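Local structure of extracellular sialidase/neuraminidase, putative (Aspergillus fumigatus, 2XZI) at residues A[39-45]-A[338-344]. The protein probably cleaves terminal Kdn (deaminated sialic acid) residues from glycosides, acting as an extracellular Kdnase of the sialidase family. Residues are numbered along the deposited sequence; the frame is centred on the assembly and turned at random.
Sequences RIPAVVR and YSSMTKT. With KDM (deamino-alpha-neuraminic acid), chain C.
R39 and I40 cover one face of the Y338 ring. The R39 CZ lies 4.9 Å from the ring centroid, over the face, a cation-pi contact made with the guanidinium turned perpendicular to the ring and NH2 nearest, close to CE1. I40 CD1 adds a CH-pi contact, 3.6 Å from Y338 CE2, and also lies over one face of the guanidinium. A salt bridge from NE to E354 helps fix the R39 head, whose NH1 and NH2 both donate to KDM carboxylate oxygen O1A, NH2 at 2.9 Å. Y338 OH, hydrogen-bonded to E229, sits 3.0 Å from KDM O6.

Farther along, the strands run parallel, 5° apart, and a direct hydrogen bond joins V43 N to S340 OG at 2.9 Å, bent to 139°. S340 OG reaches it by standing anti to its own backbone N (chi1 -172°). A water bridges V43 O and M341 O. The solvent end is looser: R45 and K343 are partly exposed and a second water accepts from R45 N (3.0 Å), though R45 CB still packs 3.2 Å from K343 O. Innermost strands of two antiparallel sheets thus abut, as neighbouring blades do in the sialidase beta-propeller, with the ligand pocket at one end.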
loop_
_atom_site.group_PDB
_atom_site.type_symbol
_atom_site.label_atom_id
_atom_site.label_comp_id
_atom_site.label_asym_id
_atom_site.label_seq_id
_atom_site.Cartn_x
_atom_site.Cartn_y
_atom_site.Cartn_z
ATOM N N ARG A 39 7.240 -4.037 6.742
ATOM C CA ARG A 39 6.733 -4.425 5.417
ATOM C C ARG A 39 5.358 -3.821 5.192
ATOM O O ARG A 39 4.764 -3.252 6.108
ATOM C CB ARG A 39 6.648 -5.950 5.314
ATOM C CG ARG A 39 7.989 -6.661 5.103
ATOM C CD ARG A 39 7.810 -8.018 4.424
ATOM N NE ARG A 39 7.188 -7.818 3.129
ATOM C CZ ARG A 39 6.483 -8.717 2.460
ATOM N NH1 ARG A 39 6.320 -9.947 2.920
ATOM N NH2 ARG A 39 5.920 -8.353 1.309
ATOM N N ILE A 40 4.886 -3.930 3.952
ATOM C CA ILE A 40 3.493 -3.617 3.616
ATOM C C ILE A 40 3.155 -2.128 3.798
ATOM O O ILE A 40 2.337 -1.766 4.646
ATOM C CB ILE A 40 2.474 -4.538 4.372
ATOM C CG1 ILE A 40 2.986 -5.985 4.561
ATOM C CG2 ILE A 40 1.142 -4.546 3.649
ATOM C CD1 ILE A 40 3.344 -6.723 3.300
ATOM N N PRO A 41 3.796 -1.259 2.997
ATOM C CA PRO A 41 3.619 0.198 3.093
ATOM C C PRO A 41 2.273 0.722 2.588
ATOM O O PRO A 41 1.650 0.139 1.692
ATOM C CB PRO A 41 4.732 0.745 2.193
ATOM C CG PRO A 41 4.914 -0.346 1.168
ATOM C CD PRO A 41 4.816 -1.608 1.989
ATOM N N ALA A 42 1.841 1.834 3.167
ATOM C CA ALA A 42 0.716 2.590 2.632
ATOM C C ALA A 42 0.999 4.048 2.918
ATOM O O ALA A 42 1.453 4.366 4.014
ATOM C CB ALA A 42 -0.553 2.177 3.317
ATOM N N VAL A 43 0.694 4.937 1.989
ATOM C CA VAL A 43 0.955 6.373 2.177
ATOM C C VAL A 43 -0.168 7.220 1.596
ATOM O O VAL A 43 -0.701 6.916 0.511
ATOM C CB VAL A 43 2.342 6.789 1.595
ATOM C CG1 VAL A 43 2.374 6.674 0.056
ATOM C CG2 VAL A 43 2.755 8.185 2.072
ATOM N N VAL A 44 -0.542 8.254 2.352
ATOM C CA VAL A 44 -1.499 9.238 1.865
ATOM C C VAL A 44 -1.089 10.642 2.251
ATOM O O VAL A 44 -0.440 10.855 3.251
ATOM C CB VAL A 44 -2.948 8.978 2.373
ATOM C CG1 VAL A 44 -3.523 7.683 1.753
ATOM C CG2 VAL A 44 -3.013 8.973 3.903
ATOM N N ARG A 45 -1.486 11.599 1.427
ATOM C CA ARG A 45 -1.390 13.005 1.769
ATOM C C ARG A 45 -2.779 13.450 2.212
ATOM O O ARG A 45 -3.777 13.158 1.551
ATOM C CB ARG A 45 -0.948 13.807 0.538
ATOM C CG ARG A 45 -0.766 15.288 0.843
ATOM C CD ARG A 45 -0.836 16.125 -0.394
ATOM N NE ARG A 45 -2.218 16.484 -0.694
ATOM C CZ ARG A 45 -2.665 16.800 -1.906
ATOM N NH1 ARG A 45 -1.845 16.791 -2.954
ATOM N NH2 ARG A 45 -3.943 17.111 -2.070
ATOM N N TYR A 338 6.597 -4.593 -2.259
ATOM C CA TYR A 338 5.348 -3.808 -2.174
ATOM C C TYR A 338 5.638 -2.311 -2.189
ATOM O O TYR A 338 6.719 -1.865 -1.781
ATOM C CB TYR A 338 4.594 -4.121 -0.879
ATOM C CG TYR A 338 3.894 -5.462 -0.793
ATOM C CD1 TYR A 338 4.466 -6.642 -1.296
ATOM C CD2 TYR A 338 2.660 -5.552 -0.143
ATOM C CE1 TYR A 338 3.790 -7.879 -1.166
ATOM C CE2 TYR A 338 1.995 -6.748 -0.031
ATOM C CZ TYR A 338 2.556 -7.907 -0.545
ATOM O OH TYR A 338 1.890 -9.111 -0.401
ATOM N N SER A 339 4.669 -1.522 -2.649
ATOM C CA SER A 339 4.851 -0.086 -2.768
ATOM C C SER A 339 3.539 0.655 -2.569
ATOM O O SER A 339 2.460 0.062 -2.626
ATOM C CB SER A 339 5.434 0.251 -4.145
ATOM O OG SER A 339 4.484 -0.064 -5.158
ATOM N N SER A 340 3.649 1.966 -2.343
ATOM C CA SER A 340 2.492 2.846 -2.200
ATOM C C SER A 340 2.871 4.229 -2.692
ATOM O O SER A 340 3.988 4.684 -2.441
ATOM C CB SER A 340 2.036 2.907 -0.740
ATOM O OG SER A 340 0.815 3.616 -0.602
ATOM N N MET A 341 1.954 4.882 -3.404
ATOM C CA MET A 341 2.199 6.238 -3.887
ATOM C C MET A 341 1.123 7.235 -3.489
ATOM O O MET A 341 -0.067 6.902 -3.407
ATOM C CB MET A 341 2.291 6.273 -5.426
ATOM C CG MET A 341 3.433 5.467 -6.014
ATOM S SD MET A 341 3.447 5.614 -7.808
ATOM C CE MET A 341 1.992 4.647 -8.268
ATOM N N THR A 342 1.564 8.471 -3.307
ATOM C CA THR A 342 0.682 9.623 -3.115
ATOM C C THR A 342 1.227 10.821 -3.902
ATOM O O THR A 342 2.401 10.864 -4.271
ATOM C CB THR A 342 0.518 9.985 -1.625
ATOM O OG1 THR A 342 -0.532 10.957 -1.488
ATOM C CG2 THR A 342 1.805 10.560 -1.071
ATOM N N LYS A 343 0.359 11.791 -4.176
ATOM C CA LYS A 343 0.836 13.093 -4.592
ATOM C C LYS A 343 1.200 13.892 -3.358
ATOM O O LYS A 343 0.486 13.830 -2.359
ATOM C CB LYS A 343 -0.252 13.838 -5.356
ATOM C CG LYS A 343 -0.642 13.190 -6.655
ATOM C CD LYS A 343 -1.564 14.081 -7.461
ATOM C CE LYS A 343 -2.977 14.058 -6.916
ATOM N NZ LYS A 343 -3.922 14.691 -7.872
ATOM N N THR A 344 2.299 14.632 -3.424
ATOM C CA THR A 344 2.688 15.522 -2.328
ATOM C C THR A 344 2.148 16.914 -2.598
ATOM O O THR A 344 1.716 17.226 -3.717
ATOM C CB THR A 344 4.220 15.644 -2.198
ATOM O OG1 THR A 344 4.748 16.311 -3.355
ATOM C CG2 THR A 344 4.878 14.270 -2.048
HETATM C C2 KDM C . 2.917 -11.825 1.017
HETATM C C1 KDM C . 3.980 -11.576 -0.045
HETATM C C3 KDM C . 2.904 -10.681 2.049
HETATM C C4 KDM C . 1.515 -10.473 2.722
HETATM C C5 KDM C . 0.532 -11.636 2.538
HETATM C C6 KDM C . 0.366 -11.926 1.025
HETATM C C7 KDM C . -0.410 -13.221 0.739
HETATM C C8 KDM C . -0.699 -13.354 -0.767
HETATM C C9 KDM C . -1.422 -14.656 -1.069
HETATM O O5 KDM C . -0.738 -11.351 3.177
HETATM O O1A KDM C . 4.939 -10.819 0.236
HETATM O O1B KDM C . 3.810 -12.180 -1.130
HETATM O O4 KDM C . 1.734 -10.275 4.119
HETATM O O6 KDM C . 1.648 -12.013 0.317
HETATM O O7 KDM C . 0.368 -14.337 1.180
HETATM O O8 KDM C . -1.533 -12.279 -1.222
HETATM O O9 KDM C . -2.716 -14.585 -0.448
HETATM O O2 KDM C . 3.307 -13.053 1.643
HETATM O O HOH W 1 -2.252 7.183 -1.679
HETATM O O HOH W 2 -2.910 10.603 -0.966
#